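Local coordinates for protein putative transcriptional regulator (Clostridium difficile, PDB 3QI7) that is of unknown function but has a periplasmic-binding-protein-like fold, is probably a lipoprotein, and may bind a small ligand such as a sugar, at residues 13-18 against 88-93; 19-24 against 64-69; 26-31 against 305-310; 94-99 against 118-123; 133-138 against 358-363. One frame throughout, in Å; residues are numbered along the deposited sequence. Where two conformers were deposited one is given.

Contacts 1 and 5 are strand pairings within one mixed sheet; contacts 2 and 4 join loops that leave the C-terminal ends of its parallel strands, where the ligand cleft of periplasmic binding proteins usually lies, though no bound ligand defines a pocket here. Contact 2 joins the loops after strands 13-19 and 57-63, contact 4 those after 88-94 and 115-118, their centres about 12 Å apart. V18 O carries the ladder of contact 1 into contact 4 with a probable hydrogen bond of 2.9 Å to S94 N. Contact 5 adds the C-terminal strand. Contact 3 packs two helices beside these loops and touches contact 5 where M306 CE meets V138 CG1 at 3.2 Å.

Contact 1 (13-18 against 88-93); sequences FKVAVV and VQAIVV
Strands 13-18 and 88-93 run side by side as parallel neighbours in the core sheet of a periplasmic-binding-protein-like domain, their short axes 18° apart. Toward the C-terminal ends of the segments the hydrogen bonds are nearly straight: V92 N donates to A16 O at 2.9 Å, and V18 N to V92 O at 2.8 Å, both almost along the C=O axis. Near the start a beta bulge shifts the register by one residue. K14 faces V88 but V15 faces A90, so Q89 N donates to K14 O, A90 O receives A16 N, and the buried A90 N is left without a partner. At that bulge F13 CB presses on Q89 CG at 3.5 Å, and K14 NZ leads away to a salt bridge with D85.

V18 illustrates how a beta-branched residue fills such a pairing. Its CB stands 3.8 Å from V92 O and 4.1 Å from V93 CG2. CG2, beside its own backbone N, leans across to the same V93 methyl and reaches I91 CG2 at 4.3 Å. CG1, anti to the backbone N (chi1 -179°), turns instead to L64 CG, 3.6 Å away in the loop beyond strand 57-63. V18 and V93 therefore lie alongside each other, pointing the same way.

The face bearing V17, A90 and V92 is covered by helix 306-324, while I91 and V93 meet helix 101-110, and strand 57-63 flanks 13-18.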
# COMPACT_ATOMS: atom_id res chain seq x y z
N PHE A 13 -5.78 -23.00 14.91
CA PHE A 13 -4.53 -22.71 14.22
C PHE A 13 -4.02 -21.31 14.46
O PHE A 13 -4.72 -20.46 15.00
CB PHE A 13 -4.68 -23.02 12.72
CG PHE A 13 -5.69 -22.17 12.00
CD1 PHE A 13 -7.04 -22.48 12.03
CD2 PHE A 13 -5.27 -21.05 11.27
CE1 PHE A 13 -7.98 -21.72 11.35
CE2 PHE A 13 -6.20 -20.26 10.59
CZ PHE A 13 -7.57 -20.61 10.63
N LYS A 14 -2.75 -21.09 14.10
CA LYS A 14 -2.17 -19.74 14.14
C LYS A 14 -1.82 -19.26 12.71
O LYS A 14 -1.38 -20.05 11.85
CB LYS A 14 -0.91 -19.71 15.01
CG LYS A 14 -1.12 -20.09 16.48
CD LYS A 14 0.19 -19.92 17.26
CE LYS A 14 0.05 -20.30 18.74
NZ LYS A 14 1.34 -20.85 19.24
N VAL A 15 -2.08 -17.98 12.46
CA VAL A 15 -1.59 -17.29 11.29
C VAL A 15 -0.46 -16.38 11.75
O VAL A 15 -0.69 -15.41 12.47
CB VAL A 15 -2.70 -16.47 10.60
CG1 VAL A 15 -2.14 -15.74 9.37
CG2 VAL A 15 -3.87 -17.40 10.18
N ALA A 16 0.76 -16.71 11.38
CA ALA A 16 1.90 -15.89 11.77
C ALA A 16 2.02 -14.74 10.78
O ALA A 16 1.89 -14.96 9.58
CB ALA A 16 3.20 -16.73 11.79
N VAL A 17 2.25 -13.53 11.29
CA VAL A 17 2.36 -12.34 10.48
C VAL A 17 3.64 -11.60 10.83
O VAL A 17 3.81 -11.14 11.97
CB VAL A 17 1.13 -11.39 10.65
CG1 VAL A 17 1.24 -10.24 9.71
CG2 VAL A 17 -0.18 -12.16 10.40
N VAL A 18 4.54 -11.47 9.85
CA VAL A 18 5.84 -10.85 10.04
C VAL A 18 5.82 -9.41 9.53
O VAL A 18 5.48 -9.15 8.35
CB VAL A 18 6.92 -11.64 9.28
CG1 VAL A 18 8.34 -11.01 9.49
CG2 VAL A 18 6.86 -13.09 9.68
N VAL A 88 0.99 -23.27 13.83
CA VAL A 88 1.20 -22.34 12.72
C VAL A 88 0.88 -23.04 11.40
O VAL A 88 1.57 -23.99 10.99
CB VAL A 88 2.64 -21.75 12.68
CG1 VAL A 88 2.88 -20.89 11.41
CG2 VAL A 88 2.91 -20.91 13.93
N GLN A 89 -0.19 -22.55 10.75
CA GLN A 89 -0.65 -23.09 9.49
C GLN A 89 -0.53 -22.13 8.30
O GLN A 89 -0.73 -22.54 7.16
CB GLN A 89 -2.10 -23.56 9.64
CG GLN A 89 -2.29 -24.64 10.69
CD GLN A 89 -1.61 -25.94 10.30
OE1 GLN A 89 -1.38 -26.19 9.12
NE2 GLN A 89 -1.26 -26.77 11.28
N ALA A 90 -0.17 -20.86 8.56
CA ALA A 90 0.13 -19.94 7.48
C ALA A 90 1.11 -18.88 7.96
O ALA A 90 1.12 -18.51 9.15
CB ALA A 90 -1.17 -19.30 6.93
N ILE A 91 1.95 -18.41 7.04
CA ILE A 91 2.85 -17.29 7.31
C ILE A 91 2.65 -16.18 6.28
O ILE A 91 2.80 -16.41 5.08
CB ILE A 91 4.35 -17.71 7.32
CG1 ILE A 91 4.59 -18.83 8.34
CG2 ILE A 91 5.23 -16.51 7.65
CD1 ILE A 91 5.98 -19.46 8.25
N VAL A 92 2.33 -14.98 6.76
CA VAL A 92 2.21 -13.78 5.97
C VAL A 92 3.41 -12.88 6.31
O VAL A 92 3.68 -12.61 7.47
CB VAL A 92 0.87 -13.02 6.30
CG1 VAL A 92 0.78 -11.68 5.55
CG2 VAL A 92 -0.36 -13.92 5.99
N VAL A 93 4.11 -12.41 5.28
CA VAL A 93 5.22 -11.48 5.45
C VAL A 93 4.89 -10.15 4.77
O VAL A 93 4.52 -10.13 3.60
CB VAL A 93 6.52 -12.08 4.86
CG1 VAL A 93 7.66 -11.07 4.96
CG2 VAL A 93 6.89 -13.39 5.55

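Contact 2 (19-24 against 64-69); sequences TQPLSE and LPENFT
The backbones meet in one nearly linear hydrogen bond, L64 N to T19 O at 2.9 Å (176°), which extends the parallel pairing of strands 13-19 and 57-63 just past their ends. These strands belong to a beta-alpha-beta crossover through helix 26-42, and segments 19-24 and 64-69 are the loops following its first and second strands. P21 CD lies 3.3 Å from L64 O, with its CG against E66 CG.

E24 is the main polar link. Its extended side chain, CG beside the backbone N (chi1 -62°), carries the carboxylate across to the other loop, where OE2 accepts N67 N at 2.9 Å through its syn lone pair. OE1 receives Q20 NE2 from above the carboxylate plane and also a water at 2.5 Å; that water donates to P65 O as well, so both carboxylate oxygens tie the loops together. Q20 OE1 points to the ring edge of F68 and is hydrogen-bonded to T95.

E24 OE2 and E66 OE2 carry like charges 5.1 Å apart, which may raise their affinity for protons. S23, its OG in the crowded position between N and carbonyl carbon, provides a donor: OG gives its hydrogen to the anti lone pair of E66 OE2, 3.0 Å away.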
# COMPACT_ATOMS: atom_id res chain seq x y z
N THR A 19 6.16 -8.47 10.40
CA THR A 19 6.28 -7.08 10.01
C THR A 19 7.59 -6.50 10.54
O THR A 19 8.22 -7.08 11.42
CB THR A 19 5.14 -6.21 10.56
OG1 THR A 19 5.36 -5.95 11.94
CG2 THR A 19 3.76 -6.90 10.40
N GLN A 20 7.95 -5.32 10.03
CA GLN A 20 8.95 -4.48 10.68
C GLN A 20 8.40 -3.92 12.00
O GLN A 20 7.17 -3.95 12.24
CB GLN A 20 9.43 -3.37 9.73
CG GLN A 20 10.20 -3.90 8.48
CD GLN A 20 10.60 -2.79 7.49
OE1 GLN A 20 10.46 -2.94 6.27
NE2 GLN A 20 11.09 -1.67 8.03
N PRO A 21 9.29 -3.42 12.87
CA PRO A 21 8.83 -2.92 14.16
C PRO A 21 8.06 -1.62 14.05
O PRO A 21 8.12 -0.92 13.01
CB PRO A 21 10.12 -2.72 14.99
CG PRO A 21 11.25 -2.99 14.11
CD PRO A 21 10.76 -3.55 12.81
N LEU A 22 7.32 -1.33 15.11
CA LEU A 22 6.45 -0.16 15.18
C LEU A 22 7.21 1.10 14.79
O LEU A 22 6.70 1.93 14.05
CB LEU A 22 5.88 -0.03 16.59
CG LEU A 22 4.94 1.13 16.94
CD1 LEU A 22 3.65 1.09 16.12
CD2 LEU A 22 4.65 1.07 18.45
N SER A 23 8.46 1.20 15.25
CA SER A 23 9.31 2.37 14.98
C SER A 23 9.60 2.61 13.49
O SER A 23 9.97 3.72 13.12
CB SER A 23 10.65 2.24 15.73
OG SER A 23 11.39 1.09 15.30
N GLU A 24 9.46 1.58 12.67
CA GLU A 24 9.81 1.62 11.25
C GLU A 24 8.56 1.62 10.34
O GLU A 24 8.48 2.43 9.42
CB GLU A 24 10.72 0.44 10.91
CG GLU A 24 12.06 0.43 11.63
CD GLU A 24 12.99 -0.67 11.14
OE1 GLU A 24 12.51 -1.61 10.48
OE2 GLU A 24 14.22 -0.60 11.44
N LEU A 64 10.39 -8.22 13.05
CA LEU A 64 11.76 -8.28 12.55
C LEU A 64 12.67 -7.36 13.37
O LEU A 64 12.23 -6.32 13.88
CB LEU A 64 11.81 -7.85 11.08
CG LEU A 64 11.12 -8.73 10.04
CD1 LEU A 64 10.75 -7.88 8.81
CD2 LEU A 64 11.96 -9.95 9.63
N PRO A 65 13.98 -7.68 13.41
CA PRO A 65 14.93 -6.76 14.01
C PRO A 65 14.91 -5.43 13.28
O PRO A 65 14.59 -5.39 12.10
CB PRO A 65 16.29 -7.48 13.86
CG PRO A 65 16.09 -8.58 12.94
CD PRO A 65 14.62 -8.87 12.81
N GLU A 66 15.24 -4.34 13.96
CA GLU A 66 15.43 -3.06 13.30
C GLU A 66 16.50 -3.20 12.23
O GLU A 66 17.46 -3.95 12.41
CB GLU A 66 15.83 -1.98 14.30
CG GLU A 66 14.69 -1.58 15.23
CD GLU A 66 15.02 -0.36 16.06
OE1 GLU A 66 16.21 -0.10 16.31
OE2 GLU A 66 14.08 0.33 16.48
N ASN A 67 16.31 -2.52 11.10
CA ASN A 67 17.33 -2.44 10.06
C ASN A 67 17.68 -3.85 9.62
O ASN A 67 18.85 -4.22 9.57
CB ASN A 67 18.59 -1.74 10.60
CG ASN A 67 18.32 -0.33 11.08
OD1 ASN A 67 17.88 0.52 10.31
ND2 ASN A 67 18.57 -0.09 12.35
N PHE A 68 16.65 -4.65 9.34
CA PHE A 68 16.80 -6.11 9.23
C PHE A 68 17.73 -6.58 8.09
O PHE A 68 18.34 -7.63 8.22
CB PHE A 68 15.44 -6.83 9.17
CG PHE A 68 14.79 -6.90 7.78
CD1 PHE A 68 15.21 -7.85 6.85
CD2 PHE A 68 13.76 -6.04 7.44
CE1 PHE A 68 14.61 -7.93 5.59
CE2 PHE A 68 13.15 -6.10 6.19
CZ PHE A 68 13.58 -7.06 5.25
N THR A 69 17.81 -5.81 7.01
CA THR A 69 18.74 -6.12 5.90
C THR A 69 20.21 -6.08 6.38
O THR A 69 21.06 -6.82 5.87
CB THR A 69 18.48 -5.22 4.65
OG1 THR A 69 18.76 -3.85 4.93
CG2 THR A 69 17.03 -5.30 4.21
O HOH W 1 13.38 -3.95 10.02

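Contact 3 (26-31 against 305-310); sequences KVQYNM and PMDAFL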
# COMPACT_ATOMS: atom_id res chain seq x y z
N LYS A 26 4.72 1.76 11.12
CA LYS A 26 3.66 1.89 12.11
C LYS A 26 2.33 1.34 11.62
O LYS A 26 1.61 0.64 12.34
CB LYS A 26 3.51 3.36 12.52
CG LYS A 26 2.43 3.60 13.54
CD LYS A 26 2.46 5.07 14.01
CE LYS A 26 1.47 5.30 15.15
NZ LYS A 26 1.41 6.76 15.60
N VAL A 27 2.01 1.64 10.36
CA VAL A 27 0.72 1.23 9.80
C VAL A 27 0.61 -0.30 9.73
O VAL A 27 -0.39 -0.87 10.17
CB VAL A 27 0.45 1.91 8.40
CG1 VAL A 27 -0.72 1.20 7.68
CG2 VAL A 27 0.10 3.40 8.60
N GLN A 28 1.62 -0.96 9.17
CA GLN A 28 1.63 -2.41 9.08
C GLN A 28 1.55 -3.05 10.47
O GLN A 28 0.80 -4.02 10.70
CB GLN A 28 2.89 -2.91 8.35
CG GLN A 28 2.97 -2.50 6.89
CD GLN A 28 3.79 -1.22 6.66
OE1 GLN A 28 3.64 -0.15 7.34
NE2 GLN A 28 4.69 -1.33 5.72
N TYR A 29 2.34 -2.49 11.41
CA TYR A 29 2.45 -3.06 12.76
C TYR A 29 1.10 -3.00 13.48
O TYR A 29 0.59 -4.02 14.03
CB TYR A 29 3.54 -2.34 13.54
CG TYR A 29 3.82 -2.96 14.89
CD1 TYR A 29 2.97 -2.76 15.98
CD2 TYR A 29 4.94 -3.76 15.08
CE1 TYR A 29 3.21 -3.34 17.19
CE2 TYR A 29 5.21 -4.32 16.31
CZ TYR A 29 4.33 -4.10 17.36
OH TYR A 29 4.61 -4.68 18.59
N ASN A 30 0.52 -1.80 13.47
CA ASN A 30 -0.75 -1.59 14.15
C ASN A 30 -1.94 -2.27 13.48
O ASN A 30 -2.86 -2.68 14.19
CB ASN A 30 -1.00 -0.10 14.38
CG ASN A 30 -0.14 0.48 15.50
OD1 ASN A 30 0.46 -0.24 16.28
ND2 ASN A 30 -0.12 1.82 15.59
N MSE A 31 -1.95 -2.43 12.15
CA MSE A 31 -3.02 -3.18 11.49
C MSE A 31 -3.01 -4.65 11.95
O MSE A 31 -4.07 -5.20 12.30
CB MSE A 31 -2.95 -3.08 9.96
CG MSE A 31 -3.90 -4.04 9.20
SE MSE A 31 -5.78 -3.89 9.72
CE MSE A 31 -5.95 -1.95 9.50
N PRO A 305 -4.95 2.82 3.05
CA PRO A 305 -3.62 2.75 2.46
C PRO A 305 -3.28 1.34 2.05
O PRO A 305 -3.76 0.42 2.67
CB PRO A 305 -2.69 3.17 3.57
CG PRO A 305 -3.58 3.45 4.81
CD PRO A 305 -4.92 2.94 4.53
N MSE A 306 -2.45 1.20 1.06
CA MSE A 306 -2.02 -0.14 0.64
C MSE A 306 -1.20 -0.86 1.77
O MSE A 306 -1.26 -2.10 1.92
CB MSE A 306 -1.19 -0.03 -0.65
CG MSE A 306 -2.01 0.16 -1.91
SE MSE A 306 -3.14 -1.45 -2.22
CE MSE A 306 -1.87 -2.73 -2.62
N ASP A 307 -0.44 -0.09 2.55
CA ASP A 307 0.30 -0.63 3.69
C ASP A 307 -0.60 -1.30 4.73
O ASP A 307 -0.13 -2.16 5.49
CB ASP A 307 1.12 0.47 4.42
CG ASP A 307 2.41 0.86 3.67
OD1 ASP A 307 2.70 0.25 2.62
OD2 ASP A 307 3.12 1.77 4.14
N ALA A 308 -1.86 -0.89 4.80
CA ALA A 308 -2.86 -1.55 5.64
C ALA A 308 -3.68 -2.63 4.91
O ALA A 308 -3.93 -3.71 5.43
CB ALA A 308 -3.80 -0.51 6.30
N PHE A 309 -4.06 -2.34 3.67
CA PHE A 309 -4.85 -3.29 2.90
C PHE A 309 -4.16 -4.62 2.61
O PHE A 309 -4.78 -5.67 2.81
CB PHE A 309 -5.37 -2.64 1.59
CG PHE A 309 -6.18 -3.56 0.76
CD1 PHE A 309 -7.49 -3.86 1.11
CD2 PHE A 309 -5.61 -4.20 -0.35
CE1 PHE A 309 -8.26 -4.75 0.33
CE2 PHE A 309 -6.35 -5.07 -1.14
CZ PHE A 309 -7.67 -5.37 -0.79
N LEU A 310 -2.93 -4.61 2.12
CA LEU A 310 -2.29 -5.85 1.69
C LEU A 310 -2.18 -6.85 2.86
O LEU A 310 -2.62 -8.00 2.72
CB LEU A 310 -0.92 -5.63 1.02
CG LEU A 310 -0.99 -4.96 -0.35
CD1 LEU A 310 0.40 -4.39 -0.75
CD2 LEU A 310 -1.58 -5.92 -1.44
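Two helix N-termini meet in this helix-helix packing: helix 26-42, which follows the first strand of the main sheet, and helix 306-324, which lies across one face of that sheet. The short axes are 8.4 Å apart and cross at -32°, with Q28 and A308 closest by their CA atoms. No hydrogen bond joins the segments, so side-chain shape does the work.

V27 has CG1 anti to the backbone N, and this branch alone makes the contact, resting 3.7 Å from A308 N, 3.8 Å from A308 CB and also against D307 CB. One turn later M31, a selenomethionine, starts with CG anti to the backbone N, and CG lies 3.8 Å from A308 O. The chain then folds at chi2 and chi3, and this double bend curls the terminal CE back over the small A308 CB, which is thus gripped by V27 from one turn and M31 from the next. Y279 of helix 279-292 covers V27, M31 and A308 together.

Q28 behaves differently. Its CG is beside the backbone N, but a bend at chi2 (96°) turns the amide back toward the N-terminal end of the helix, over the D307 carboxylate. Amide and carboxylate lie stacked, their planes 24° apart, rather than tip to tip. D307, in the first turn of its helix, probably has its charge eased by the helix end. P305, at the N-cap position, offers its O to both A308 N and F309 N. The buried D307 O, however, has no hydrogen-bond partner and meets only carbon here: Q28 CG, 3.4 Å away.

Contact 4 (94-99 against 118-123); sequences STDQAG and SAPMGD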
# COMPACT_ATOMS: atom_id res chain seq x y z
N SER A 94 4.98 -9.04 5.50
CA SER A 94 4.72 -7.73 4.94
C SER A 94 5.91 -6.76 5.13
O SER A 94 6.11 -6.23 6.21
CB SER A 94 3.44 -7.14 5.58
OG SER A 94 3.00 -5.96 4.90
N THR A 95 6.68 -6.53 4.06
CA THR A 95 7.76 -5.52 4.03
C THR A 95 8.06 -5.12 2.58
O THR A 95 8.08 -5.97 1.69
CB THR A 95 9.11 -6.05 4.70
OG1 THR A 95 10.16 -5.06 4.57
CG2 THR A 95 9.60 -7.35 4.04
N ASP A 96 8.32 -3.85 2.34
CA ASP A 96 8.76 -3.38 1.01
C ASP A 96 10.22 -3.77 0.69
O ASP A 96 10.68 -3.59 -0.43
CB ASP A 96 8.66 -1.84 0.92
CG ASP A 96 7.24 -1.32 0.95
OD1 ASP A 96 6.32 -1.95 0.33
OD2 ASP A 96 7.05 -0.24 1.57
N GLN A 97 10.94 -4.33 1.66
CA GLN A 97 12.33 -4.66 1.50
C GLN A 97 12.52 -6.13 1.07
O GLN A 97 11.65 -6.98 1.30
CB GLN A 97 13.08 -4.37 2.80
CG GLN A 97 12.94 -2.91 3.27
CD GLN A 97 13.82 -2.60 4.45
OE1 GLN A 97 15.06 -2.60 4.34
NE2 GLN A 97 13.19 -2.35 5.60
N ALA A 98 13.67 -6.39 0.47
CA ALA A 98 14.05 -7.73 -0.00
C ALA A 98 14.96 -8.39 1.00
O ALA A 98 15.59 -7.72 1.81
CB ALA A 98 14.78 -7.63 -1.39
N GLY A 99 15.04 -9.72 0.93
CA GLY A 99 15.98 -10.48 1.72
C GLY A 99 15.42 -11.68 2.43
O GLY A 99 16.19 -12.56 2.83
N SER A 118 3.19 -13.43 0.53
CA SER A 118 3.86 -12.13 0.53
C SER A 118 2.76 -11.06 0.37
O SER A 118 1.82 -11.19 -0.47
CB SER A 118 4.95 -12.05 -0.57
OG SER A 118 4.41 -12.13 -1.91
N ALA A 119 2.86 -10.00 1.16
CA ALA A 119 1.84 -8.98 1.20
C ALA A 119 2.29 -7.59 1.74
O ALA A 119 1.73 -7.07 2.69
CB ALA A 119 0.65 -9.53 1.96
N PRO A 120 3.29 -6.95 1.09
CA PRO A 120 4.12 -7.43 -0.01
C PRO A 120 5.44 -7.94 0.51
O PRO A 120 5.67 -7.92 1.72
CB PRO A 120 4.35 -6.14 -0.83
CG PRO A 120 4.59 -5.07 0.30
CD PRO A 120 3.61 -5.54 1.44
N MSE A 121 6.30 -8.44 -0.37
CA MSE A 121 7.73 -8.58 -0.07
C MSE A 121 8.53 -7.83 -1.16
O MSE A 121 8.02 -7.61 -2.26
CB MSE A 121 8.14 -10.05 0.03
CG MSE A 121 7.74 -10.69 1.38
SE MSE A 121 7.89 -12.65 1.41
CE MSE A 121 9.84 -12.86 1.23
N GLY A 122 9.76 -7.45 -0.85
CA GLY A 122 10.55 -6.63 -1.75
C GLY A 122 11.39 -7.41 -2.73
O GLY A 122 12.08 -6.82 -3.56
N ASP A 123 11.35 -8.74 -2.63
CA ASP A 123 12.20 -9.59 -3.48
C ASP A 123 11.75 -9.63 -4.94
O ASP A 123 10.63 -9.25 -5.28
CB ASP A 123 12.26 -11.02 -2.92
CG ASP A 123 12.51 -11.04 -1.41
OD1 ASP A 123 11.56 -10.77 -0.64
OD2 ASP A 123 13.65 -11.30 -0.99
O HOH W 2 11.89 -9.86 1.92
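The flat carbonyl groups of this contact are met from above rather than at their edges. S94 OG sits 37° out of the A119 carbonyl plane while donating to A119 O at 2.8 Å, T95 N reaches P120 O from 30° out of plane, and G122 N stands 64° off the plane of Q97 O. The carboxylate of D123 is treated likewise, G99 N lying above its plane and bonding OD2 at 2.8 Å. The two segments are irregular loops, the turns that follow strands 88-94 and 115-118 at the C-terminal ends of two parallel strands of the main sheet in a periplasmic-binding-protein-like domain.

The cis peptide before P120 turns the second loop at A119, and two of the proline ring carbons are met: CD by S94 OG at 3.5 Å, and CG by D96 OD1 at 3.6 Å. S94 has OG anti to its backbone N, which aims it across at A119 O. On the other loop D123 has CG beside the backbone N, and its two oxygens divide their duties: OD2 takes G99 N while OD1 accepts a water that also donates to Q97 O.

T95 OG1 accepts Q97 N in an ST turn and is also joined to Q20, as is Q97 NE2, linking this turn to the loop after strand 13-19. At the backbone angles of G99 a CB would be jammed against the carbonyl O of A98. The other glycine, G122, brings bare backbone against the turn, its CA lying 3.3 Å from D96 O, and the side from which a side chain would project is taken up by that oxygen and Q97 C.

Contact 5 (133-138 against 358-363); sequences DVNLGV and LYNYQS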
# COMPACT_ATOMS: atom_id res chain seq x y z
N ASP A 133 3.66 -19.23 -1.93
CA ASP A 133 2.36 -19.71 -2.46
C ASP A 133 1.45 -18.61 -3.09
O ASP A 133 0.96 -18.78 -4.20
CB ASP A 133 1.53 -20.44 -1.38
CG ASP A 133 2.25 -21.64 -0.80
OD1 ASP A 133 2.94 -22.34 -1.57
OD2 ASP A 133 2.11 -21.90 0.44
N VAL A 134 1.20 -17.52 -2.35
CA VAL A 134 0.34 -16.39 -2.78
C VAL A 134 1.12 -15.10 -2.61
O VAL A 134 1.76 -14.88 -1.59
CB VAL A 134 -0.97 -16.31 -1.97
CG1 VAL A 134 -1.86 -15.16 -2.48
CG2 VAL A 134 -1.72 -17.64 -2.06
N ASN A 135 1.13 -14.29 -3.66
CA ASN A 135 1.89 -13.05 -3.73
C ASN A 135 1.00 -11.89 -4.14
O ASN A 135 0.38 -11.92 -5.18
CB ASN A 135 3.07 -13.22 -4.68
CG ASN A 135 3.99 -14.34 -4.23
OD1 ASN A 135 4.76 -14.17 -3.28
ND2 ASN A 135 3.87 -15.53 -4.86
N LEU A 136 0.94 -10.88 -3.28
CA LEU A 136 0.11 -9.72 -3.44
C LEU A 136 1.01 -8.50 -3.39
O LEU A 136 1.92 -8.43 -2.56
CB LEU A 136 -0.87 -9.62 -2.29
CG LEU A 136 -1.75 -10.85 -2.04
CD1 LEU A 136 -2.56 -10.64 -0.71
CD2 LEU A 136 -2.65 -11.10 -3.22
N GLY A 137 0.82 -7.58 -4.33
CA GLY A 137 1.67 -6.42 -4.42
C GLY A 137 1.07 -5.34 -5.28
O GLY A 137 -0.12 -5.36 -5.61
N VAL A 138 1.90 -4.38 -5.64
CA VAL A 138 1.50 -3.29 -6.49
C VAL A 138 2.42 -3.22 -7.70
O VAL A 138 3.62 -3.47 -7.58
CB VAL A 138 1.52 -1.96 -5.74
CG1 VAL A 138 0.52 -1.99 -4.58
CG2 VAL A 138 2.93 -1.63 -5.25
N LEU A 358 2.28 -16.82 -14.44
CA LEU A 358 2.56 -16.51 -13.02
C LEU A 358 1.31 -15.96 -12.35
O LEU A 358 1.24 -14.79 -11.93
CB LEU A 358 3.76 -15.55 -12.88
CG LEU A 358 5.05 -15.97 -13.62
CD1 LEU A 358 6.20 -14.98 -13.39
CD2 LEU A 358 5.43 -17.39 -13.22
N TYR A 359 0.30 -16.83 -12.26
CA TYR A 359 -1.01 -16.43 -11.78
C TYR A 359 -1.00 -16.18 -10.27
O TYR A 359 -1.87 -15.47 -9.74
CB TYR A 359 -2.03 -17.51 -12.16
CG TYR A 359 -1.83 -18.75 -11.37
CD1 TYR A 359 -2.39 -18.89 -10.10
CD2 TYR A 359 -1.02 -19.77 -11.84
CE1 TYR A 359 -2.19 -20.00 -9.34
CE2 TYR A 359 -0.80 -20.90 -11.08
CZ TYR A 359 -1.39 -21.02 -9.85
OH TYR A 359 -1.18 -22.13 -9.10
N ASN A 360 -0.02 -16.76 -9.57
CA ASN A 360 0.02 -16.65 -8.12
C ASN A 360 0.72 -15.38 -7.63
O ASN A 360 1.02 -15.25 -6.43
CB ASN A 360 0.60 -17.91 -7.45
CG ASN A 360 2.07 -18.05 -7.67
OD1 ASN A 360 2.55 -17.75 -8.75
ND2 ASN A 360 2.80 -18.46 -6.63
N TYR A 361 0.97 -14.44 -8.55
CA TYR A 361 1.39 -13.09 -8.15
C TYR A 361 0.35 -12.18 -8.71
O TYR A 361 0.15 -12.16 -9.92
CB TYR A 361 2.82 -12.74 -8.66
CG TYR A 361 3.25 -11.38 -8.13
CD1 TYR A 361 2.61 -10.22 -8.56
CD2 TYR A 361 4.26 -11.25 -7.17
CE1 TYR A 361 2.95 -8.98 -8.05
CE2 TYR A 361 4.58 -10.00 -6.64
CZ TYR A 361 3.94 -8.87 -7.11
OH TYR A 361 4.23 -7.60 -6.67
N GLN A 362 -0.36 -11.45 -7.84
CA GLN A 362 -1.47 -10.62 -8.29
C GLN A 362 -1.25 -9.22 -7.78
O GLN A 362 -0.98 -9.04 -6.60
CB GLN A 362 -2.80 -11.16 -7.73
CG GLN A 362 -3.24 -12.51 -8.38
CD GLN A 362 -3.90 -12.38 -9.73
OE1 GLN A 362 -4.45 -11.33 -10.07
NE2 GLN A 362 -3.93 -13.49 -10.51
N SER A 363 -1.26 -8.23 -8.68
CA SER A 363 -1.10 -6.85 -8.25
C SER A 363 -2.49 -6.28 -8.14
O SER A 363 -3.40 -6.75 -8.81
CB SER A 363 -0.21 -6.05 -9.19
OG SER A 363 -0.78 -5.91 -10.45
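Torsions set the key groups in this pairing: N360 holds CG in the crowded position between backbone N and carbonyl carbon (chi1 71°), Y361 has CG anti to the backbone N (chi1 -175°), and N135 has CG beside the backbone N. They lie where strand 134-137 pairs in parallel with the C-terminal strand 361-370 in the mixed main sheet, after a type I turn from L358 to Y361.

N360 O is gripped twice, by N135 N at 2.9 Å, nearly along the C=O axis, and by N135 ND2 at 3.3 Å from above the carbonyl plane. The asparagine side chains lie side by side with amide planes 80° apart, and N360 ND2 meets D133 O at 3.1 Å. N135 OD1 bonds S118 on the neighbouring strand, and N360 OD1 bonds S129. Further along, Q362 N donates to N135 O at 2.8 Å and G137 N to Q362 O. Q362, bent at chi2, folds NE2 back onto a lone pair of Y359 O.

The Y361 ring lies along the strand with N135 O over one face and N135 CB 3.4 Å from its CD2. Its tip finishes above the bare backbone of G137, with OH 3.6 Å from G137 CA.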